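Local coordinates for alpha-L-arabinofuranosidase B (Aspergillus kawachii, PDB 6SXT), which hydrolyses terminal non-reducing alpha-L-arabinofuranosyl residues from arabinoxylan, arabinan and related plant polysaccharides, retaining the anomeric configuration, at residues 156-167 with 179-190; 204-214 with 255-265. All coordinates share one frame; numbering follows the deposited sequence.

Interaction 1: residues 156-167 with 179-190; sequences YNDACCFDYGNA and MEAIYLGNSTTW. With NAG (2-acetamido-2-deoxy-beta-D-glucopyranose), chain B; LXE ([(1~{S},2~{S},3~{S},4~{S})-2-(hydroxymethyl)-3,4-bis(oxidanyl)cyclopentyl]azanium), chain G.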
loop_
_atom_site.group_PDB
_atom_site.type_symbol
_atom_site.label_atom_id
_atom_site.label_comp_id
_atom_site.label_asym_id
_atom_site.label_seq_id
_atom_site.Cartn_x
_atom_site.Cartn_y
_atom_site.Cartn_z
ATOM N N TYR A 156 4.592 0.245 6.779
ATOM C CA TYR A 156 3.704 0.617 7.890
ATOM C C TYR A 156 4.140 1.992 8.372
ATOM O O TYR A 156 5.251 2.434 8.070
ATOM C CB TYR A 156 3.734 -0.416 9.029
ATOM C CG TYR A 156 5.071 -0.483 9.707
ATOM C CD1 TYR A 156 5.325 0.309 10.808
ATOM C CD2 TYR A 156 6.063 -1.351 9.270
ATOM C CE1 TYR A 156 6.561 0.290 11.458
ATOM C CE2 TYR A 156 7.286 -1.397 9.918
ATOM C CZ TYR A 156 7.543 -0.563 10.997
ATOM O OH TYR A 156 8.758 -0.642 11.611
ATOM N N ASN A 157 3.302 2.593 9.196
ATOM C CA ASN A 157 3.724 3.771 9.990
ATOM C C ASN A 157 3.001 3.710 11.325
ATOM O O ASN A 157 2.501 2.641 11.733
ATOM C CB ASN A 157 3.595 5.042 9.159
ATOM C CG ASN A 157 2.163 5.484 8.901
ATOM O OD1 ASN A 157 1.238 4.916 9.485
ATOM N ND2 ASN A 157 2.014 6.466 8.020
ATOM N N ASP A 158 2.983 4.855 12.040
ATOM C CA ASP A 158 2.458 4.922 13.408
ATOM C C ASP A 158 1.233 5.823 13.424
ATOM O O ASP A 158 0.730 6.099 14.546
ATOM C CB ASP A 158 3.565 5.402 14.359
ATOM C CG ASP A 158 4.158 6.739 13.981
ATOM O OD1 ASP A 158 3.681 7.350 13.048
ATOM O OD2 ASP A 158 5.130 7.159 14.682
ATOM N N ALA A 159 0.674 6.159 12.264
ATOM C CA ALA A 159 -0.496 7.058 12.156
ATOM C C ALA A 159 -1.770 6.235 12.091
ATOM O O ALA A 159 -1.755 5.105 11.616
ATOM C CB ALA A 159 -0.346 7.941 10.982
ATOM N N CYS A 160 -2.885 6.765 12.555
ATOM C CA CYS A 160 -4.144 6.008 12.533
ATOM C C CYS A 160 -4.704 6.036 11.113
ATOM O O CYS A 160 -4.804 7.115 10.526
ATOM C CB CYS A 160 -5.162 6.603 13.474
ATOM S SG CYS A 160 -6.652 5.610 13.567
ATOM N N CYS A 161 -5.063 4.894 10.522
ATOM C CA CYS A 161 -4.920 3.548 11.043
ATOM C C CYS A 161 -4.916 2.589 9.850
ATOM O O CYS A 161 -5.768 2.761 8.969
ATOM C CB CYS A 161 -6.056 3.054 11.931
ATOM S SG CYS A 161 -5.984 3.605 13.673
ATOM N N PHE A 162 -3.967 1.658 9.779
ATOM C CA PHE A 162 -3.936 0.727 8.618
ATOM C C PHE A 162 -4.752 -0.498 9.013
ATOM O O PHE A 162 -4.215 -1.442 9.636
ATOM C CB PHE A 162 -2.502 0.352 8.226
ATOM C CG PHE A 162 -2.511 -0.492 6.984
ATOM C CD1 PHE A 162 -2.801 0.105 5.782
ATOM C CD2 PHE A 162 -2.354 -1.874 7.031
ATOM C CE1 PHE A 162 -2.886 -0.622 4.609
ATOM C CE2 PHE A 162 -2.461 -2.619 5.857
ATOM C CZ PHE A 162 -2.716 -1.989 4.667
ATOM N N ASP A 163 -6.031 -0.473 8.705
ATOM C CA ASP A 163 -7.001 -1.483 9.144
ATOM C C ASP A 163 -7.553 -2.305 7.974
ATOM O O ASP A 163 -7.649 -1.824 6.853
ATOM C CB ASP A 163 -8.196 -0.939 9.905
ATOM C CG ASP A 163 -7.924 -0.354 11.261
ATOM O OD1 ASP A 163 -6.773 -0.348 11.713
ATOM O OD2 ASP A 163 -8.950 0.178 11.857
ATOM N N TYR A 164 -7.989 -3.512 8.286
ATOM C CA TYR A 164 -8.832 -4.311 7.382
ATOM C C TYR A 164 -9.858 -5.009 8.249
ATOM O O TYR A 164 -9.493 -5.777 9.170
ATOM C CB TYR A 164 -8.037 -5.355 6.591
ATOM C CG TYR A 164 -8.894 -6.258 5.748
ATOM C CD1 TYR A 164 -9.623 -5.749 4.685
ATOM C CD2 TYR A 164 -9.050 -7.615 6.019
ATOM C CE1 TYR A 164 -10.428 -6.549 3.893
ATOM C CE2 TYR A 164 -9.830 -8.442 5.230
ATOM C CZ TYR A 164 -10.534 -7.917 4.153
ATOM O OH TYR A 164 -11.324 -8.753 3.408
ATOM N N GLY A 165 -11.145 -4.753 7.984
ATOM C CA GLY A 165 -12.214 -5.480 8.662
ATOM C C GLY A 165 -13.460 -4.665 8.919
ATOM O O GLY A 165 -13.827 -3.813 8.120
ATOM N N ASN A 166 -14.131 -4.965 10.029
ATOM C CA ASN A 166 -15.529 -4.568 10.295
ATOM C C ASN A 166 -15.549 -3.156 10.882
ATOM O O ASN A 166 -14.781 -2.878 11.837
ATOM C CB ASN A 166 -16.146 -5.568 11.268
ATOM C CG ASN A 166 -17.660 -5.628 11.265
ATOM O OD1 ASN A 166 -18.302 -4.568 11.329
ATOM N ND2 ASN A 166 -18.228 -6.815 11.149
ATOM N N ALA A 167 -16.387 -2.282 10.330
ATOM C CA ALA A 167 -16.419 -0.888 10.763
ATOM C C ALA A 167 -17.818 -0.279 10.676
ATOM O O ALA A 167 -18.763 -0.982 10.400
ATOM C CB ALA A 167 -15.398 -0.093 10.035
ATOM N N MET A 179 -16.350 -1.329 15.987
ATOM C CA MET A 179 -15.349 -1.787 14.992
ATOM C C MET A 179 -14.789 -3.112 15.475
ATOM O O MET A 179 -14.708 -3.391 16.686
ATOM C CB MET A 179 -14.178 -0.808 14.880
ATOM C CG MET A 179 -14.481 0.331 13.955
ATOM S SD MET A 179 -13.148 1.521 13.888
ATOM C CE MET A 179 -12.001 0.509 12.945
ATOM N N GLU A 180 -14.358 -3.927 14.527
ATOM C CA GLU A 180 -13.464 -5.061 14.823
ATOM C C GLU A 180 -12.647 -5.333 13.555
ATOM O O GLU A 180 -13.199 -5.944 12.586
ATOM C CB GLU A 180 -14.285 -6.267 15.182
ATOM C CG GLU A 180 -13.445 -7.459 15.638
ATOM C CD GLU A 180 -14.306 -8.580 16.168
ATOM O OE1 GLU A 180 -15.045 -9.211 15.400
ATOM O OE2 GLU A 180 -14.233 -8.802 17.426
ATOM N N ALA A 181 -11.430 -4.834 13.555
ATOM C CA ALA A 181 -10.584 -4.892 12.354
ATOM C C ALA A 181 -9.136 -5.158 12.742
ATOM O O ALA A 181 -8.643 -4.775 13.804
ATOM C CB ALA A 181 -10.733 -3.600 11.597
ATOM N N ILE A 182 -8.460 -5.879 11.852
ATOM C CA ILE A 182 -6.989 -6.002 11.862
ATOM C C ILE A 182 -6.358 -4.632 11.753
ATOM O O ILE A 182 -6.723 -3.877 10.850
ATOM C CB ILE A 182 -6.520 -6.921 10.732
ATOM C CG1 ILE A 182 -7.075 -8.325 10.875
ATOM C CG2 ILE A 182 -5.000 -6.896 10.649
ATOM C CD1 ILE A 182 -6.961 -9.135 9.578
ATOM N N TYR A 183 -5.364 -4.380 12.575
ATOM C CA TYR A 183 -4.479 -3.223 12.450
ATOM C C TYR A 183 -3.031 -3.726 12.320
ATOM O O TYR A 183 -2.646 -4.661 13.030
ATOM C CB TYR A 183 -4.585 -2.326 13.703
ATOM C CG TYR A 183 -3.492 -1.294 13.758
ATOM C CD1 TYR A 183 -3.644 -0.055 13.148
ATOM C CD2 TYR A 183 -2.286 -1.527 14.400
ATOM C CE1 TYR A 183 -2.626 0.876 13.111
ATOM C CE2 TYR A 183 -1.263 -0.602 14.378
ATOM C CZ TYR A 183 -1.420 0.611 13.747
ATOM O OH TYR A 183 -0.390 1.518 13.662
ATOM N N LEU A 184 -2.249 -3.093 11.473
ATOM C CA LEU A 184 -0.787 -3.341 11.407
ATOM C C LEU A 184 -0.052 -2.016 11.340
ATOM O O LEU A 184 -0.277 -1.247 10.414
ATOM C CB LEU A 184 -0.404 -4.226 10.221
ATOM C CG LEU A 184 1.086 -4.525 10.120
ATOM C CD1 LEU A 184 1.632 -5.290 11.303
ATOM C CD2 LEU A 184 1.371 -5.286 8.834
ATOM N N GLY A 185 0.860 -1.790 12.301
ATOM C CA GLY A 185 1.649 -0.567 12.328
ATOM C C GLY A 185 2.297 -0.403 13.699
ATOM O O GLY A 185 2.218 -1.295 14.512
ATOM N N ASN A 186 2.965 0.738 13.895
ATOM C CA ASN A 186 3.634 0.920 15.208
ATOM C C ASN A 186 3.041 2.122 15.913
ATOM O O ASN A 186 3.781 2.757 16.656
ATOM C CB ASN A 186 5.151 0.994 15.103
ATOM C CG ASN A 186 5.710 2.269 14.523
ATOM O OD1 ASN A 186 5.308 2.750 13.466
ATOM N ND2 ASN A 186 6.709 2.854 15.245
ATOM N N SER A 187 1.768 2.388 15.713
ATOM C CA SER A 187 1.035 3.279 16.633
ATOM C C SER A 187 1.297 2.843 18.066
ATOM O O SER A 187 1.133 1.659 18.405
ATOM C CB SER A 187 -0.441 3.245 16.342
ATOM O OG SER A 187 -1.107 4.063 17.315
ATOM N N THR A 188 1.535 3.805 18.994
ATOM C CA THR A 188 1.479 3.498 20.445
ATOM C C THR A 188 0.531 4.469 21.162
ATOM O O THR A 188 0.604 4.529 22.425
ATOM C CB THR A 188 2.880 3.564 21.074
ATOM O OG1 THR A 188 3.329 4.898 20.915
ATOM C CG2 THR A 188 3.880 2.644 20.389
ATOM N N THR A 189 -0.387 5.064 20.425
ATOM C CA THR A 189 -1.428 5.967 20.991
ATOM C C THR A 189 -2.333 5.204 21.940
ATOM O O THR A 189 -2.730 5.740 23.002
ATOM C CB THR A 189 -2.202 6.647 19.864
ATOM O OG1 THR A 189 -1.256 7.342 19.057
ATOM C CG2 THR A 189 -3.311 7.539 20.358
ATOM N N TRP A 190 -2.674 3.976 21.597
ATOM C CA TRP A 190 -3.518 3.087 22.403
ATOM C C TRP A 190 -2.688 1.880 22.838
ATOM O O TRP A 190 -1.924 1.944 23.812
ATOM C CB TRP A 190 -4.771 2.744 21.572
ATOM C CG TRP A 190 -5.567 3.924 21.102
ATOM C CD1 TRP A 190 -6.545 4.591 21.806
ATOM C CD2 TRP A 190 -5.526 4.546 19.806
ATOM N NE1 TRP A 190 -7.065 5.597 21.036
ATOM C CE2 TRP A 190 -6.447 5.616 19.810
ATOM C CE3 TRP A 190 -4.736 4.351 18.641
ATOM C CZ2 TRP A 190 -6.643 6.430 18.691
ATOM C CZ3 TRP A 190 -4.955 5.139 17.531
ATOM C CH2 TRP A 190 -5.889 6.183 17.565
HETATM C C1 NAG B . 7.391 4.045 14.731
HETATM C C2 NAG B . 7.654 4.981 15.947
HETATM C C3 NAG B . 8.546 6.151 15.510
HETATM C C4 NAG B . 9.824 5.652 14.881
HETATM C C5 NAG B . 9.391 4.667 13.746
HETATM C C6 NAG B . 10.576 4.115 13.015
HETATM C C7 NAG B . 6.050 5.324 17.779
HETATM C C8 NAG B . 4.747 5.924 18.089
HETATM N N2 NAG B . 6.427 5.495 16.510
HETATM O O3 NAG B . 8.837 6.863 16.771
HETATM O O4 NAG B . 10.522 6.684 14.189
HETATM O O5 NAG B . 8.683 3.568 14.288
HETATM O O6 NAG B . 11.470 3.440 13.876
HETATM O O7 NAG B . 6.679 4.652 18.617
HETATM C "C1'" LXE G . -11.984 5.495 15.870
HETATM C "C2'" LXE G . -11.530 5.029 14.486
HETATM O "O2'" LXE G . -12.586 4.551 13.734
HETATM C "C3'" LXE G . -10.555 3.998 14.856
HETATM O "O3'" LXE G . -9.818 3.571 13.635
HETATM C "C4'" LXE G . -9.648 4.776 15.785
HETATM C "C5'" LXE G . -8.880 3.887 16.746
HETATM O "O5'" LXE G . -9.682 2.995 17.489
HETATM C "C6'" LXE G . -10.648 5.754 16.520
HETATM N "N1'" LXE G . -10.139 7.129 16.247
HETATM O O HOH W 1 0.665 1.152 9.330
HETATM O O HOH W 2 -0.733 2.686 11.277
HETATM O O HOH W 3 -1.765 6.188 15.859
#

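Interaction 2: residues 204-214 with 255-265; sequences MENNLFSGADE and YSGARPDYSGY. With LXE ([(1~{S},2~{S},3~{S},4~{S})-2-(hydroxymethyl)-3,4-bis(oxidanyl)cyclopentyl]azanium), chain G; EDO (1,2-ethanediol), chain P.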
loop_
_atom_site.group_PDB
_atom_site.type_symbol
_atom_site.label_atom_id
_atom_site.label_comp_id
_atom_site.label_asym_id
_atom_site.label_seq_id
_atom_site.Cartn_x
_atom_site.Cartn_y
_atom_site.Cartn_z
ATOM N N MET A 204 -10.933 -1.842 17.871
ATOM C CA MET A 204 -12.317 -2.023 18.371
ATOM C C MET A 204 -12.988 -0.652 18.554
ATOM O O MET A 204 -14.086 -0.645 19.115
ATOM C CB MET A 204 -12.314 -2.801 19.682
ATOM C CG MET A 204 -11.798 -4.212 19.520
ATOM S SD MET A 204 -12.142 -5.238 20.992
ATOM C CE MET A 204 -10.969 -6.572 20.721
ATOM N N GLU A 205 -12.374 0.388 18.015
ATOM C CA GLU A 205 -12.772 1.816 18.081
ATOM C C GLU A 205 -12.406 2.392 19.467
ATOM O O GLU A 205 -12.736 1.782 20.505
ATOM C CB GLU A 205 -14.249 2.003 17.739
ATOM C CG GLU A 205 -14.683 3.462 17.621
ATOM C CD GLU A 205 -13.974 4.293 16.573
ATOM O OE1 GLU A 205 -14.548 4.696 15.568
ATOM O OE2 GLU A 205 -12.617 4.583 16.716
ATOM N N ASN A 206 -11.750 3.534 19.395
ATOM C CA ASN A 206 -11.154 4.276 20.535
ATOM C C ASN A 206 -10.179 3.365 21.260
ATOM O O ASN A 206 -9.891 3.559 22.449
ATOM C CB ASN A 206 -12.244 4.807 21.474
ATOM C CG ASN A 206 -13.291 5.628 20.733
ATOM O OD1 ASN A 206 -14.463 5.524 21.068
ATOM N ND2 ASN A 206 -12.898 6.425 19.765
ATOM N N ASN A 207 -9.559 2.448 20.526
ATOM C CA ASN A 207 -8.542 1.541 21.087
ATOM C C ASN A 207 -8.065 0.635 19.935
ATOM O O ASN A 207 -8.905 0.007 19.339
ATOM C CB ASN A 207 -9.033 0.691 22.250
ATOM C CG ASN A 207 -8.587 1.204 23.623
ATOM O OD1 ASN A 207 -7.423 1.572 23.836
ATOM N ND2 ASN A 207 -9.568 1.356 24.510
ATOM N N LEU A 208 -6.744 0.526 19.825
ATOM C CA LEU A 208 -6.076 -0.622 19.171
ATOM C C LEU A 208 -5.615 -1.489 20.322
ATOM O O LEU A 208 -4.919 -0.965 21.232
ATOM C CB LEU A 208 -4.912 -0.116 18.348
ATOM C CG LEU A 208 -5.202 0.929 17.281
ATOM C CD1 LEU A 208 -3.923 1.312 16.566
ATOM C CD2 LEU A 208 -6.229 0.463 16.297
ATOM N N PHE A 209 -6.031 -2.722 20.350
ATOM C CA PHE A 209 -5.698 -3.673 21.416
ATOM C C PHE A 209 -4.652 -4.666 20.937
ATOM O O PHE A 209 -4.843 -5.375 19.947
ATOM C CB PHE A 209 -6.945 -4.408 21.893
ATOM C CG PHE A 209 -7.863 -3.550 22.737
ATOM C CD1 PHE A 209 -7.490 -3.213 24.029
ATOM C CD2 PHE A 209 -9.103 -3.166 22.294
ATOM C CE1 PHE A 209 -8.335 -2.470 24.840
ATOM C CE2 PHE A 209 -9.969 -2.467 23.120
ATOM C CZ PHE A 209 -9.561 -2.087 24.369
ATOM N N SER A 210 -3.609 -4.797 21.737
ATOM C CA SER A 210 -2.555 -5.824 21.567
ATOM C C SER A 210 -2.809 -7.011 22.488
ATOM O O SER A 210 -2.049 -7.994 22.494
ATOM C CB SER A 210 -1.201 -5.235 21.804
ATOM O OG SER A 210 -1.162 -4.637 23.118
ATOM N N GLY A 211 -3.924 -7.004 23.203
ATOM C CA GLY A 211 -4.380 -8.090 24.082
ATOM C C GLY A 211 -5.449 -7.571 25.035
ATOM O O GLY A 211 -6.003 -6.515 24.765
ATOM N N ALA A 212 -5.654 -8.277 26.145
ATOM C CA ALA A 212 -6.728 -7.960 27.116
ATOM C C ALA A 212 -6.576 -6.555 27.700
ATOM O O ALA A 212 -7.615 -5.932 28.052
ATOM C CB ALA A 212 -6.720 -9.016 28.218
ATOM N N ASP A 213 -5.367 -6.053 27.920
ATOM C CA ASP A 213 -5.143 -4.802 28.650
ATOM C C ASP A 213 -5.063 -3.625 27.685
ATOM O O ASP A 213 -4.550 -3.770 26.550
ATOM C CB ASP A 213 -3.910 -4.884 29.565
ATOM C CG ASP A 213 -4.059 -5.898 30.692
ATOM O OD1 ASP A 213 -5.199 -6.147 31.105
ATOM O OD2 ASP A 213 -3.046 -6.483 31.123
ATOM N N GLU A 214 -5.573 -2.457 28.072
ATOM C CA GLU A 214 -5.237 -1.216 27.356
ATOM C C GLU A 214 -3.723 -1.027 27.396
ATOM O O GLU A 214 -3.075 -1.518 28.397
ATOM C CB GLU A 214 -5.907 0.064 27.867
ATOM C CG GLU A 214 -7.348 0.223 27.390
ATOM C CD GLU A 214 -8.054 1.446 27.955
ATOM O OE1 GLU A 214 -7.573 1.976 28.977
ATOM O OE2 GLU A 214 -9.050 1.890 27.379
ATOM N N TYR A 255 -2.888 -13.387 21.273
ATOM C CA TYR A 255 -3.958 -13.140 22.260
ATOM C C TYR A 255 -5.070 -14.098 21.966
ATOM O O TYR A 255 -5.457 -14.325 20.808
ATOM C CB TYR A 255 -4.510 -11.694 22.259
ATOM C CG TYR A 255 -5.536 -11.525 23.348
ATOM C CD1 TYR A 255 -5.073 -11.547 24.653
ATOM C CD2 TYR A 255 -6.888 -11.638 23.092
ATOM C CE1 TYR A 255 -5.986 -11.581 25.690
ATOM C CE2 TYR A 255 -7.830 -11.676 24.122
ATOM C CZ TYR A 255 -7.360 -11.655 25.431
ATOM O OH TYR A 255 -8.270 -11.747 26.468
ATOM N N SER A 256 -5.720 -14.586 23.022
ATOM C CA SER A 256 -6.979 -15.347 22.905
ATOM C C SER A 256 -7.704 -15.300 24.237
ATOM O O SER A 256 -7.100 -15.618 25.243
ATOM C CB SER A 256 -6.763 -16.781 22.544
ATOM O OG SER A 256 -8.013 -17.463 22.523
ATOM N N GLY A 257 -8.932 -14.815 24.222
ATOM C CA GLY A 257 -9.678 -14.794 25.470
ATOM C C GLY A 257 -10.628 -13.652 25.524
ATOM O O GLY A 257 -11.085 -13.184 24.486
ATOM N N ALA A 258 -10.987 -13.269 26.747
ATOM C CA ALA A 258 -12.094 -12.333 26.969
ATOM C C ALA A 258 -11.887 -10.971 26.327
ATOM O O ALA A 258 -10.762 -10.438 26.125
ATOM C CB ALA A 258 -12.289 -12.206 28.469
ATOM N N ARG A 259 -13.008 -10.273 26.050
ATOM C CA ARG A 259 -12.919 -8.874 25.660
ATOM C C ARG A 259 -12.215 -8.034 26.707
ATOM O O ARG A 259 -12.253 -8.423 27.892
ATOM C CB ARG A 259 -14.265 -8.170 25.413
ATOM C CG ARG A 259 -15.081 -8.760 24.269
ATOM C CD ARG A 259 -14.671 -8.222 22.900
ATOM N NE ARG A 259 -15.321 -9.050 21.892
ATOM C CZ ARG A 259 -14.988 -9.038 20.583
ATOM N NH1 ARG A 259 -14.072 -8.219 20.123
ATOM N NH2 ARG A 259 -15.618 -9.856 19.806
ATOM N N PRO A 260 -11.533 -6.947 26.304
ATOM C CA PRO A 260 -10.858 -6.053 27.227
ATOM C C PRO A 260 -11.916 -5.567 28.236
ATOM O O PRO A 260 -13.002 -5.229 27.799
ATOM C CB PRO A 260 -10.340 -4.909 26.388
ATOM C CG PRO A 260 -10.192 -5.508 24.974
ATOM C CD PRO A 260 -11.329 -6.470 24.901
ATOM N N ASP A 261 -11.576 -5.592 29.521
ATOM C CA ASP A 261 -12.547 -5.279 30.607
ATOM C C ASP A 261 -12.580 -3.739 30.720
ATOM O O ASP A 261 -12.132 -3.164 31.735
ATOM C CB ASP A 261 -12.185 -6.065 31.883
ATOM C CG ASP A 261 -12.393 -7.604 31.881
ATOM O OD1 ASP A 261 -13.375 -8.112 31.321
ATOM O OD2 ASP A 261 -11.558 -8.325 32.472
ATOM N N TYR A 262 -13.045 -3.032 29.686
ATOM C CA TYR A 262 -13.234 -1.555 29.635
ATOM C C TYR A 262 -14.618 -1.291 29.031
ATOM O O TYR A 262 -15.113 -2.130 28.275
ATOM C CB TYR A 262 -12.182 -0.824 28.815
ATOM C CG TYR A 262 -10.770 -1.103 29.260
ATOM C CD1 TYR A 262 -10.097 -2.208 28.772
ATOM C CD2 TYR A 262 -10.119 -0.307 30.194
ATOM C CE1 TYR A 262 -8.840 -2.546 29.218
ATOM C CE2 TYR A 262 -8.855 -0.630 30.656
ATOM C CZ TYR A 262 -8.209 -1.748 30.148
ATOM O OH TYR A 262 -6.962 -2.102 30.546
ATOM N N SER A 263 -15.306 -0.225 29.470
ATOM C CA SER A 263 -16.704 0.062 29.076
ATOM C C SER A 263 -16.822 0.090 27.555
ATOM O O SER A 263 -16.072 0.859 26.930
ATOM C CB SER A 263 -17.207 1.402 29.621
ATOM O OG SER A 263 -17.507 1.317 31.004
ATOM N N GLY A 264 -17.762 -0.672 27.030
ATOM C CA GLY A 264 -18.211 -0.553 25.635
ATOM C C GLY A 264 -17.636 -1.643 24.757
ATOM O O GLY A 264 -18.072 -1.725 23.624
ATOM N N TYR A 265 -16.824 -2.573 25.277
ATOM C CA TYR A 265 -16.272 -3.673 24.431
ATOM C C TYR A 265 -16.942 -5.009 24.654
ATOM O O TYR A 265 -16.573 -6.013 24.014
ATOM C CB TYR A 265 -14.757 -3.733 24.629
ATOM C CG TYR A 265 -14.088 -2.460 24.225
ATOM C CD1 TYR A 265 -14.036 -2.066 22.892
ATOM C CD2 TYR A 265 -13.571 -1.563 25.136
ATOM C CE1 TYR A 265 -13.449 -0.883 22.501
ATOM C CE2 TYR A 265 -13.006 -0.367 24.776
ATOM C CZ TYR A 265 -12.924 -0.008 23.446
ATOM O OH TYR A 265 -12.349 1.155 23.127
HETATM C "C1'" LXE G . -11.984 5.495 15.870
HETATM C "C2'" LXE G . -11.530 5.029 14.486
HETATM O "O2'" LXE G . -12.586 4.551 13.734
HETATM C "C3'" LXE G . -10.555 3.998 14.856
HETATM O "O3'" LXE G . -9.818 3.571 13.635
HETATM C "C4'" LXE G . -9.648 4.776 15.785
HETATM C "C5'" LXE G . -8.880 3.887 16.746
HETATM O "O5'" LXE G . -9.682 2.995 17.489
HETATM C "C6'" LXE G . -10.648 5.754 16.520
HETATM N "N1'" LXE G . -10.139 7.129 16.247
HETATM C C1 EDO P . -0.181 -11.052 26.203
HETATM O O1 EDO P . 0.553 -10.170 27.068
HETATM C C2 EDO P . -1.462 -10.622 25.524
HETATM O O2 EDO P . -1.544 -10.397 24.038
HETATM O O HOH W 4 -8.896 -6.195 30.425
#

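Interaction 1: residues 156-167 with 179-190
One wall of the arabinofuranose-binding active site is built where residues 156-167 run antiparallel to 179-190, and Asp163 meets Met179 and Tyr183 there. CE of Met179 lies 3.3 Å from OD2 of Asp163, the two side chains crossing at about a right angle. A bend at chi3 (72°) turns this methyl toward the carboxylate, while the sulfur SD sits 3.1 Å from O2' of the bound cyclopentyl inhibitor. OD1 of Asp163 comes in the ring plane to the edge of Tyr183, 3.5 Å from CD1; this oxygen is buried and has no polar partner, and OD2 lies close to the substrate-binding Asp203.

The disulfide of the neighbouring residues Cys160 and Cys161, joined by a cis peptide, adds a second surface to the pocket. Cys160 SG is 4.1 Å from CH2 of Trp190, approaching the indole obliquely, whereas C5' of the inhibitor lies over one face of that ring and CG2 of Thr189 over the other.

The backbones pair as antiparallel strands. Tyr164 and Ile182 exchange two hydrogen bonds within the sheet of strands 163-164, 180-185, 199-203 and 208-209. At Gly165, whose CA passes CB of Ala181 at 3.8 Å, the chain turns a corner; strand 166-167 then joins strand 273-276 of a second sheet, while Asn166 keeps two bonds to Glu180.

Beyond the strand, Asn186 N donates to Asn157 O (2.9 Å). OD1 of Asn186 meets the edge of Tyr156, 3.4 Å from CE1, with amide and ring planes nearly perpendicular. ND2 of Asn186 carries the N-linked glycan, whose N2 donates to OD2 of Asp158 at 2.8 Å.

Interaction 2: residues 204-214 with 255-265
With chi1 near -61°, Tyr265 has CG opposite its own carbonyl carbon, and Phe209 adopts a similar rotation; between them these torsions set the edge of the Phe209 ring against the face of Tyr265. The planes of this T-shaped pair stand at 89°. Their centroids are 5.1 Å apart. Phe209 is itself sandwiched: Pro260 CG sits over the centre of one face in a CH-pi contact, 3.4 Å from the centroid, and CB of Asn207 lies over the opposite face.

The hydroxyl of Tyr265 is gripped twice. It donates to Glu205 O at 2.7 Å, in the carbonyl plane, and accepts from Asn207 ND2 at 3.1 Å. The same amide nitrogen also donates to OE2 of Glu214. Tyr265 thus holds the backbone of the nucleophile Glu205, whose OE2 is covalently bonded to C1' of the inhibitor (1.4 Å), as expected of a trapped retaining glycosidase.

Farther along, Glu214 lies over Tyr262, its CG above the ring centre and its carboxylate nearly parallel to the ring, 14° between planes. Glu214 N donates to Tyr262 OH at 2.9 Å. Ala212 N rests over a face of Tyr255, 3.4 Å from CE1.

Residues 255-265 leave the large antiparallel sheet at the end of strand 250-257, and Trp239 of the adjacent strand 238-245 touches Met204, Phe209 and Pro260, while strand 208-209 pairs with strand 199-203 at the edge of the smaller sheet.

In the fold
Along the chain the two contacts come in series. Interaction 1 closes first, bringing 179-190 back onto 156-167 across an intervening loop of eleven residues. The chain then passes through strand 199-203 into 204-214, and interaction 2 closes a forty-residue excursion that includes strands 227-235 and 238-245 and most of 250-257, when 255-265 returns. Neither nests in or crosses the other. They nevertheless touch: Glu180 forms a salt bridge with Arg259, and Trp190 packs on Asn206, Asn207 and Leu208. Strands 163-164, 180-185, 199-203 and 208-209 share one sheet, residues of both contacts line the inhibitor pocket, and interaction 2 ties that sheet to the larger antiparallel one.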